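Hypothetical protein TT1561 (Thermus thermophilus, PDB 1UF3) is of unknown function but binds calcium and, as a member of the calcineurin-like metallophosphoesterase superfamily, is predicted to be a phosphoesterase. Local coordinates at residues A[50-55]-A[78-83]; A[86-89]-A[94-97]; A[102-105]-A[109-112]. All coordinates share one frame; numbering follows the deposited sequence.

Interaction 1 (A[50-55]-A[78-83]); sequences RDYAAF and WEYLRE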
# COMPACT_ATOMS: atom_id res chain seq x y z
N ARG A 50 -27.42 -24.43 -9.60
CA ARG A 50 -26.13 -24.39 -10.27
C ARG A 50 -25.83 -23.10 -11.02
O ARG A 50 -24.67 -22.75 -11.19
CB ARG A 50 -25.96 -25.59 -11.22
CG ARG A 50 -27.04 -25.70 -12.29
CD ARG A 50 -26.76 -26.89 -13.24
NE ARG A 50 -26.14 -28.02 -12.54
CZ ARG A 50 -24.82 -28.21 -12.45
NH1 ARG A 50 -23.98 -27.35 -13.03
NH2 ARG A 50 -24.34 -29.24 -11.77
N ASP A 51 -26.87 -22.41 -11.47
CA ASP A 51 -26.69 -21.16 -12.19
C ASP A 51 -26.26 -20.06 -11.22
O ASP A 51 -25.37 -19.26 -11.51
CB ASP A 51 -28.01 -20.76 -12.88
CG ASP A 51 -28.54 -21.84 -13.82
OD1 ASP A 51 -27.79 -22.21 -14.73
OD2 ASP A 51 -29.69 -22.31 -13.64
N TYR A 52 -26.89 -20.02 -10.06
CA TYR A 52 -26.55 -19.02 -9.05
C TYR A 52 -25.11 -19.26 -8.61
O TYR A 52 -24.35 -18.32 -8.39
CB TYR A 52 -27.52 -19.11 -7.87
CG TYR A 52 -28.86 -18.47 -8.17
CD1 TYR A 52 -29.97 -19.24 -8.53
CD2 TYR A 52 -29.01 -17.08 -8.13
CE1 TYR A 52 -31.19 -18.65 -8.83
CE2 TYR A 52 -30.23 -16.48 -8.42
CZ TYR A 52 -31.31 -17.26 -8.77
OH TYR A 52 -32.52 -16.66 -9.08
N ALA A 53 -24.71 -20.53 -8.53
CA ALA A 53 -23.35 -20.84 -8.13
C ALA A 53 -22.34 -20.27 -9.12
O ALA A 53 -21.31 -19.73 -8.72
CB ALA A 53 -23.18 -22.34 -7.98
N ALA A 54 -22.63 -20.36 -10.42
CA ALA A 54 -21.70 -19.83 -11.42
C ALA A 54 -21.63 -18.30 -11.32
O ALA A 54 -20.57 -17.70 -11.44
CB ALA A 54 -22.12 -20.26 -12.83
N PHE A 55 -22.80 -17.68 -11.11
CA PHE A 55 -22.95 -16.23 -10.96
C PHE A 55 -22.06 -15.74 -9.77
O PHE A 55 -21.23 -14.86 -9.91
CB PHE A 55 -24.43 -15.92 -10.67
CG PHE A 55 -24.73 -14.45 -10.56
CD1 PHE A 55 -25.16 -13.74 -11.69
CD2 PHE A 55 -24.60 -13.78 -9.35
CE1 PHE A 55 -25.46 -12.37 -11.60
CE2 PHE A 55 -24.89 -12.41 -9.25
CZ PHE A 55 -25.33 -11.71 -10.38
N TRP A 78 -35.20 -20.03 -1.72
CA TRP A 78 -34.19 -20.90 -1.16
C TRP A 78 -33.01 -21.27 -2.04
O TRP A 78 -31.94 -21.62 -1.52
CB TRP A 78 -34.86 -22.16 -0.59
CG TRP A 78 -36.00 -21.85 0.35
CD1 TRP A 78 -37.31 -22.18 0.18
CD2 TRP A 78 -35.93 -21.17 1.63
NE1 TRP A 78 -38.05 -21.76 1.26
CE2 TRP A 78 -37.23 -21.14 2.16
CE3 TRP A 78 -34.88 -20.60 2.37
CZ2 TRP A 78 -37.53 -20.55 3.40
CZ3 TRP A 78 -35.18 -20.01 3.62
CH2 TRP A 78 -36.49 -20.00 4.12
N GLU A 79 -33.18 -21.20 -3.36
CA GLU A 79 -32.06 -21.51 -4.26
C GLU A 79 -31.06 -20.36 -4.24
O GLU A 79 -29.84 -20.57 -4.09
CB GLU A 79 -32.55 -21.77 -5.69
CG GLU A 79 -33.49 -22.97 -5.79
CD GLU A 79 -33.58 -23.57 -7.20
OE1 GLU A 79 -34.13 -24.68 -7.29
OE2 GLU A 79 -33.10 -22.97 -8.19
N TYR A 80 -31.58 -19.15 -4.43
CA TYR A 80 -30.74 -17.95 -4.37
C TYR A 80 -30.06 -17.95 -2.99
O TYR A 80 -28.85 -17.84 -2.88
CB TYR A 80 -31.61 -16.68 -4.51
CG TYR A 80 -31.05 -15.38 -3.90
CD1 TYR A 80 -30.12 -14.60 -4.59
CD2 TYR A 80 -31.46 -14.94 -2.64
CE1 TYR A 80 -29.61 -13.41 -4.04
CE2 TYR A 80 -30.97 -13.74 -2.08
CZ TYR A 80 -30.05 -12.98 -2.79
OH TYR A 80 -29.58 -11.77 -2.29
N LEU A 81 -30.87 -18.12 -1.94
CA LEU A 81 -30.35 -18.10 -0.57
C LEU A 81 -29.26 -19.14 -0.26
O LEU A 81 -28.26 -18.82 0.41
CB LEU A 81 -31.49 -18.27 0.44
CG LEU A 81 -31.16 -17.79 1.87
CD1 LEU A 81 -31.02 -16.25 1.84
CD2 LEU A 81 -32.24 -18.19 2.87
N ARG A 82 -29.42 -20.37 -0.74
CA ARG A 82 -28.41 -21.39 -0.46
C ARG A 82 -27.08 -21.12 -1.10
O ARG A 82 -26.03 -21.33 -0.48
CB ARG A 82 -28.87 -22.78 -0.89
CG ARG A 82 -27.91 -23.87 -0.38
CD ARG A 82 -28.64 -25.17 -0.09
NE ARG A 82 -27.80 -26.06 0.72
CZ ARG A 82 -28.09 -27.33 0.98
NH1 ARG A 82 -29.20 -27.88 0.50
NH2 ARG A 82 -27.28 -28.05 1.74
N GLU A 83 -27.13 -20.68 -2.36
CA GLU A 83 -25.92 -20.40 -3.10
C GLU A 83 -25.22 -19.14 -2.58
O GLU A 83 -24.00 -19.01 -2.70
CB GLU A 83 -26.23 -20.29 -4.60
CG GLU A 83 -26.74 -21.61 -5.20
CD GLU A 83 -25.73 -22.74 -5.03
OE1 GLU A 83 -26.16 -23.91 -4.91
OE2 GLU A 83 -24.51 -22.47 -5.01

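Interaction 2 (A[86-89]-A[94-97]); sequences NVEL and MRNV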
# COMPACT_ATOMS: atom_id res chain seq x y z
N ASN A 86 -23.50 -20.35 0.51
CA ASN A 86 -22.29 -21.11 0.13
C ASN A 86 -21.08 -20.22 -0.20
O ASN A 86 -19.99 -20.41 0.34
CB ASN A 86 -22.54 -22.02 -1.10
CG ASN A 86 -23.53 -23.15 -0.82
OD1 ASN A 86 -23.74 -23.53 0.33
ND2 ASN A 86 -24.13 -23.70 -1.88
N VAL A 87 -21.24 -19.26 -1.11
CA VAL A 87 -20.10 -18.41 -1.45
C VAL A 87 -19.69 -17.50 -0.28
O VAL A 87 -18.53 -17.19 -0.11
CB VAL A 87 -20.39 -17.49 -2.67
CG1 VAL A 87 -21.35 -16.40 -2.29
CG2 VAL A 87 -19.11 -16.91 -3.19
N GLU A 88 -20.65 -17.09 0.53
CA GLU A 88 -20.37 -16.18 1.65
C GLU A 88 -19.63 -16.85 2.81
O GLU A 88 -19.11 -16.18 3.68
CB GLU A 88 -21.67 -15.56 2.14
CG GLU A 88 -22.25 -14.58 1.11
CD GLU A 88 -23.67 -14.15 1.43
OE1 GLU A 88 -24.09 -14.21 2.61
OE2 GLU A 88 -24.38 -13.73 0.48
N LEU A 89 -19.61 -18.18 2.83
CA LEU A 89 -18.88 -18.87 3.88
C LEU A 89 -17.41 -18.57 3.77
O LEU A 89 -16.77 -18.22 4.75
CB LEU A 89 -19.07 -20.38 3.79
CG LEU A 89 -20.43 -20.87 4.27
CD1 LEU A 89 -20.63 -22.35 3.88
CD2 LEU A 89 -20.49 -20.69 5.77
N MSE A 94 -18.73 -10.80 0.89
CA MSE A 94 -19.94 -10.75 0.05
C MSE A 94 -21.11 -10.92 0.97
O MSE A 94 -21.01 -11.61 1.98
CB MSE A 94 -19.94 -11.88 -0.98
CG MSE A 94 -18.76 -11.83 -1.87
SE MSE A 94 -18.63 -13.42 -2.99
CE MSE A 94 -20.14 -13.00 -4.18
N ARG A 95 -22.23 -10.32 0.60
CA ARG A 95 -23.37 -10.41 1.47
C ARG A 95 -24.73 -10.12 0.85
O ARG A 95 -24.98 -9.03 0.31
CB ARG A 95 -23.17 -9.44 2.66
CG ARG A 95 -24.24 -9.50 3.74
CD ARG A 95 -24.41 -10.93 4.33
NE ARG A 95 -24.88 -10.92 5.71
CZ ARG A 95 -25.93 -11.62 6.18
NH1 ARG A 95 -26.64 -12.39 5.37
NH2 ARG A 95 -26.24 -11.56 7.47
N ASN A 96 -25.61 -11.11 0.95
CA ASN A 96 -26.98 -10.96 0.52
C ASN A 96 -27.58 -10.19 1.69
O ASN A 96 -27.59 -10.69 2.81
CB ASN A 96 -27.67 -12.33 0.43
CG ASN A 96 -29.09 -12.27 0.86
OD1 ASN A 96 -29.84 -11.42 0.40
ND2 ASN A 96 -29.48 -13.18 1.75
N VAL A 97 -28.05 -8.96 1.45
CA VAL A 97 -28.62 -8.16 2.52
C VAL A 97 -30.15 -8.19 2.55
O VAL A 97 -30.78 -7.46 3.31
CB VAL A 97 -28.09 -6.69 2.48
CG1 VAL A 97 -26.58 -6.66 2.84
CG2 VAL A 97 -28.28 -6.08 1.09

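Interaction 3 (A[102-105]-A[109-112]); sequences TFWR and LVAG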
# COMPACT_ATOMS: atom_id res chain seq x y z
N THR A 102 -25.55 -5.50 7.02
CA THR A 102 -24.12 -5.66 7.26
C THR A 102 -23.54 -4.25 7.37
O THR A 102 -24.21 -3.29 7.00
CB THR A 102 -23.41 -6.45 6.14
OG1 THR A 102 -22.06 -6.72 6.55
CG2 THR A 102 -23.39 -5.69 4.84
N PHE A 103 -22.31 -4.12 7.90
CA PHE A 103 -21.67 -2.81 8.01
C PHE A 103 -20.49 -2.73 7.08
O PHE A 103 -19.72 -3.69 6.95
CB PHE A 103 -21.12 -2.52 9.42
CG PHE A 103 -22.16 -2.30 10.46
CD1 PHE A 103 -22.42 -3.30 11.40
CD2 PHE A 103 -22.84 -1.09 10.55
CE1 PHE A 103 -23.34 -3.08 12.42
CE2 PHE A 103 -23.76 -0.86 11.55
CZ PHE A 103 -24.02 -1.85 12.50
N TRP A 104 -20.34 -1.58 6.44
CA TRP A 104 -19.19 -1.36 5.59
C TRP A 104 -18.38 -0.28 6.30
O TRP A 104 -18.92 0.47 7.11
CB TRP A 104 -19.60 -0.83 4.23
CG TRP A 104 -20.02 -1.86 3.25
CD1 TRP A 104 -19.99 -3.22 3.40
CD2 TRP A 104 -20.57 -1.61 1.95
NE1 TRP A 104 -20.50 -3.83 2.27
CE2 TRP A 104 -20.86 -2.87 1.37
CE3 TRP A 104 -20.86 -0.44 1.23
CZ2 TRP A 104 -21.43 -2.99 0.09
CZ3 TRP A 104 -21.42 -0.56 -0.05
CH2 TRP A 104 -21.70 -1.83 -0.60
N ARG A 105 -17.09 -0.20 6.00
CA ARG A 105 -16.28 0.82 6.64
C ARG A 105 -16.72 2.23 6.19
O ARG A 105 -16.91 2.50 4.99
CB ARG A 105 -14.80 0.62 6.32
CG ARG A 105 -13.95 1.44 7.26
CD ARG A 105 -12.51 1.00 7.29
NE ARG A 105 -11.77 1.93 8.13
CZ ARG A 105 -10.44 2.00 8.18
NH1 ARG A 105 -9.70 1.18 7.43
NH2 ARG A 105 -9.86 2.90 8.96
N LEU A 109 -24.43 1.39 7.36
CA LEU A 109 -25.28 0.27 7.72
C LEU A 109 -26.01 -0.07 6.40
O LEU A 109 -26.86 0.71 5.92
CB LEU A 109 -26.26 0.72 8.81
CG LEU A 109 -27.33 -0.28 9.29
CD1 LEU A 109 -26.65 -1.59 9.68
CD2 LEU A 109 -28.11 0.29 10.47
N VAL A 110 -25.64 -1.20 5.79
CA VAL A 110 -26.22 -1.66 4.53
C VAL A 110 -27.33 -2.68 4.75
O VAL A 110 -27.16 -3.67 5.46
CB VAL A 110 -25.14 -2.25 3.62
CG1 VAL A 110 -25.73 -2.61 2.22
CG2 VAL A 110 -23.99 -1.27 3.48
N ALA A 111 -28.49 -2.41 4.17
CA ALA A 111 -29.63 -3.31 4.33
C ALA A 111 -30.50 -3.29 3.08
O ALA A 111 -30.41 -2.37 2.25
CB ALA A 111 -30.45 -2.89 5.52
N GLY A 112 -31.37 -4.28 2.97
CA GLY A 112 -32.25 -4.30 1.81
C GLY A 112 -33.48 -5.17 1.92
O GLY A 112 -33.68 -5.92 2.89

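Interaction 1 (A[50-55]-A[78-83])
The ring of Y52 lies flat against the backbone of the opposing helix at Y80. Y80 CA stands 4.2 Å from the centroid of the Y52 ring and only 7° off its normal, a CH-pi contact over the middle of the face, while Y80 CB sits over the same face, 4.2 Å from Y52 CE2. With CG anti to the carbonyl carbon (chi1 -78°), the Y52 ring is sent across the gap between the helices. Y80 turns its own ring away from the contact, so the two side chains cross at about a right angle and Y52 CE2 lies near the plane of the Y80 ring, at its edge. A tyrosine suits position 52 because its broad face can lie on main chain while its hydroxyl hydrogen-bonds to the carboxylate of D74. The hydroxyl of Y80 is also satisfied, by N96.

One turn further along, E83 packs its CB and CG on Y52 CB, the two CB atoms 3.7 Å apart. A bend at chi2 swings the carboxylate beside A53, where E83 OE2 comes within 3.3 Å of A53 CB. The small methyl of alanine allows the helices this close approach: the CA atoms of A53 and E83 are 5.7 Å apart. The same carboxylate oxygen takes a weak hydrogen bond from N86 ND2.

The helix pair borders a calcium site: the Y52 side chain comes within about 5 Å of a bound calcium ion, and E79 has been seen to bind calcium, though not in this chain. The axes of the two short segments come within 8.9 Å at a crossing angle of -40°. Helix 77-90 connects strands 66-69 and 94-96, and its R82 makes a cation-pi contact with W134 of a second subunit; helix 49-59 packs through F55 on helix 18-25.

Interaction 2 (A[86-89]-A[94-97])
E88 and V87, near the end of helix 77-90, pack against strand 94-96, to which the helix leads in the beta-alpha-beta unit of strand 66-69, helix 77-90 and strand 94-96. The contact is buried and combines apolar packing, a hydrogen bond and a looser electrostatic part.

The apolar packing joins V87 to M94, a selenomethionine. V87 CG2 touches the selenium, atom SE of M94, at 3.5 Å, and the two side chains cross at about a right angle. With its chain bent at chi3, M94 also brings CE near both methyls of V87. A long, flexible side chain suits this place, since it can fold over a branched valine; Y68, F56 and L59 pack around the pair.

The hydrogen bond of the contact runs from the backbone N of N96 to E88 OE2, 2.9 Å long. It is bent, with an N-H...O angle of 132°, and the donor meets the oxygen from above the carboxylate plane, 46° out of it. E88 is extended beyond CG, which carries its carboxylate out over the strand; on the way E88 CG passes 3.3 Å from M94 O. Glutamate therefore has the length to bond a strand amide from the helix. Its OE2 is also hydrogen-bonded to Y68 OH, so two donors hold this oxygen.

In the electrostatic part, the planes of the E88 carboxylate and the R95 guanidinium are turned 61° from each other, and E88 is closer to a charged mate across the subunit boundary: K141 of a second subunit makes a salt bridge to OE1, to which Y138 of that subunit is hydrogen-bonded. These partners would probably stabilise the buried negative charge. Within the contact R95 comes near without forming a salt bridge, its NH1 lying 4.2 Å from E88 OE1.

Interaction 3 (A[102-105]-A[109-112])
The indole of W104 takes a methyl of V110 over one face: V110 CG2 lies 4.0 Å from the centroid of the five-membered ring, 20° off its normal, a CH-pi contact displaced toward the rim of the ring system. The same methyl approaches W104 CD2 to 3.8 Å. V110 CG2 stands anti to the carbonyl carbon, which directs it to the indole. F103 meets L109 less squarely, its ring approached obliquely by L109 CD1, 3.5 Å from F103 CE2; the ring also meets that of Y149. An alanine at F103 would strip away this ring and is likely to leave the L109 methyl without its apolar partner and a gap beside Y149.

In the backbone, T102 and V110 form an antiparallel hydrogen-bonded pair. T102 N donates to V110 O at 2.9 Å, and V110 N returns a bond of 2.8 Å to T102 O. F103 and L109 are the next, non-hydrogen-bonded pair, and their side chains share the sheet face opposite T102 and V110. Beta-branched T102 and V110 suit extended strands, and T102 OG1 is hydrogen-bonded to E145 of a second subunit.

The two strands make a beta hairpin. Strand 108-118 also pairs in parallel with strand 151-155, while W104 and V110 pack on A67 of strand 66-69 in the other sheet.

In the fold
The three contacts follow one another along the chain, each closing before the next opens. Interactions 1 and 2 share helix 77-90, with centres about 11 Å apart, and are joined by the Y80 OH to N96 OD1 hydrogen bond. The centre of interaction 3 is about 13 Å from that of interaction 2, which it touches where V97 and R95 pack on T102, and about 22 Å from that of interaction 1. Strand 94-96 ends one sheet within the chain, whereas hairpin 101-104/108-118 belongs to the other, so the series leads from outer helices into the packing between the two sheets, consistent with the layered calcineurin-like fold. All three contacts also touch a second subunit.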